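Local coordinates for rhodanese domain-containing protein (Thermoplasma volcanium GSS1, PDB 3GK5), which is uncharacterised, but this chain is its rhodanese-like domain, which probably transfers sulfur through a persulfide intermediate as in related sulfurtransferases, at residues V60-H64 against G65-A69. Residues are numbered along the deposited sequence; the frame is centred on the assembly and turned at random.
Sequences VICAH and GNRSA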
loop_
_atom_site.group_PDB
_atom_site.type_symbol
_atom_site.label_atom_id
_atom_site.label_comp_id
_atom_site.label_asym_id
_atom_site.label_seq_id
_atom_site.Cartn_x
_atom_site.Cartn_y
_atom_site.Cartn_z
ATOM N N VAL A 60 -0.446 1.357 -2.792
ATOM C CA VAL A 60 -0.857 0.051 -2.284
ATOM C C VAL A 60 0.322 -0.871 -2.107
ATOM O O VAL A 60 1.025 -1.200 -3.061
ATOM C CB VAL A 60 -1.857 -0.636 -3.220
ATOM C CG1 VAL A 60 -2.525 -1.784 -2.493
ATOM C CG2 VAL A 60 -2.867 0.359 -3.715
ATOM N N ILE A 61 0.527 -1.297 -0.872
ATOM C CA ILE A 61 1.646 -2.154 -0.586
ATOM C C ILE A 61 1.217 -3.532 -0.154
ATOM O O ILE A 61 0.149 -3.731 0.414
ATOM C CB ILE A 61 2.532 -1.541 0.488
ATOM C CG1 ILE A 61 3.900 -2.239 0.486
ATOM C CG2 ILE A 61 1.847 -1.651 1.828
ATOM C CD1 ILE A 61 5.062 -1.303 0.846
ATOM N N CYS A 62 2.085 -4.484 -0.416
ATOM C CA CYS A 62 1.813 -5.865 -0.098
ATOM C C CYS A 62 3.067 -6.492 0.524
ATOM O O CYS A 62 4.057 -5.801 0.733
ATOM C CB CYS A 62 1.435 -6.545 -1.401
ATOM S SG CYS A 62 1.090 -8.215 -1.243
ATOM N N ALA A 63 3.046 -7.780 0.832
ATOM C CA ALA A 63 4.248 -8.389 1.400
ATOM C C ALA A 63 5.296 -8.484 0.301
ATOM O O ALA A 63 6.460 -8.138 0.509
ATOM C CB ALA A 63 3.953 -9.786 1.969
ATOM N N HIS A 64 4.868 -8.947 -0.872
ATOM C CA HIS A 64 5.765 -9.093 -2.012
ATOM C C HIS A 64 5.255 -8.396 -3.264
ATOM O O HIS A 64 6.031 -8.127 -4.175
ATOM C CB HIS A 64 6.000 -10.572 -2.312
ATOM C CG HIS A 64 6.358 -11.372 -1.104
ATOM N ND1 HIS A 64 5.441 -12.157 -0.437
ATOM C CD2 HIS A 64 7.513 -11.464 -0.405
ATOM C CE1 HIS A 64 6.017 -12.694 0.623
ATOM N NE2 HIS A 64 7.275 -12.290 0.666
ATOM N N GLY A 65 3.954 -8.120 -3.309
ATOM C CA GLY A 65 3.382 -7.435 -4.455
ATOM C C GLY A 65 2.308 -8.189 -5.220
ATOM O O GLY A 65 1.691 -7.651 -6.140
ATOM N N ASN A 66 2.070 -9.435 -4.843
ATOM C CA ASN A 66 1.070 -10.246 -5.521
ATOM C C ASN A 66 -0.357 -9.819 -5.183
ATOM O O ASN A 66 -1.231 -9.829 -6.048
ATOM C CB ASN A 66 1.300 -11.715 -5.162
ATOM C CG ASN A 66 2.184 -11.880 -3.932
ATOM O OD1 ASN A 66 1.773 -11.578 -2.813
ATOM N ND2 ASN A 66 3.410 -12.341 -4.141
ATOM N N ARG A 67 -0.582 -9.429 -3.929
ATOM C CA ARG A 67 -1.906 -9.010 -3.476
ATOM C C ARG A 67 -2.175 -7.537 -3.783
ATOM O O ARG A 67 -3.308 -7.144 -4.064
ATOM C CB ARG A 67 -2.048 -9.272 -1.971
ATOM C CG ARG A 67 -2.005 -10.758 -1.603
ATOM C CD ARG A 67 -1.948 -10.973 -0.099
ATOM N NE ARG A 67 -0.653 -10.563 0.444
ATOM C CZ ARG A 67 -0.345 -10.538 1.740
ATOM N NH1 ARG A 67 0.867 -10.150 2.118
ATOM N NH2 ARG A 67 -1.245 -10.886 2.657
ATOM N N SER A 68 -1.130 -6.721 -3.723
ATOM C CA SER A 68 -1.271 -5.308 -4.017
ATOM C C SER A 68 -1.687 -5.133 -5.480
ATOM O O SER A 68 -2.568 -4.333 -5.789
ATOM C CB SER A 68 0.051 -4.586 -3.760
ATOM O OG SER A 68 1.094 -5.214 -4.473
ATOM N N ALA A 69 -1.062 -5.895 -6.374
ATOM C CA ALA A 69 -1.365 -5.812 -7.802
ATOM C C ALA A 69 -2.843 -6.006 -8.075
ATOM O O ALA A 69 -3.443 -5.255 -8.848
ATOM C CB ALA A 69 -0.564 -6.851 -8.571
HETATM O O HOH W 1 3.174 -4.230 -2.863
HETATM O O HOH W 2 2.481 -10.481 -0.679
#
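Cys62 SG sits inside the turn that runs from strand 58-61 into helix 66-76, with three N-H groups directed at it. Gly65 N gives the straightest bond, 3.5 Å from Cys62 SG at 150°; Arg67 N and Arg67 NE each reach the same sulfur in weaker, more bent bonds. With SG anti to its own backbone N (chi1 179°), the sulfur swings under the start of the helix, and Arg67, bent at chi3, folds its side chain back alongside it. The Arg67 guanidinium meets Ala63 edge-on, Ala63 CB lying 3.1 Å from Arg67 NH1. On the inner side, Cys62 CB packs 3.4 Å from Ser68 CB, and Val60 CG1 continues this packing beneath the helix.

Two waters finish the turn. One accepts from His64 N and Arg67 NH1 and donates to Asn66 OD1; the other joins Cys62 N, weakly, to Ser68 OG. Farther out, a salt bridge to Glu28 steadies Arg67, and Asp84 on the next strand hydrogen-bonds Ser68 OG. A serine in place of Cys62 would probably draw the polar atom back from Arg67 N and Arg67 NE, leaving those two already weak bonds lost and the guanidinium arm less fixed. The run from Cys62 to Arg67 matches the rhodanese active-site loop, and its inward-facing donors are consistent with a cradle for a cysteine that carries transferred sulfur.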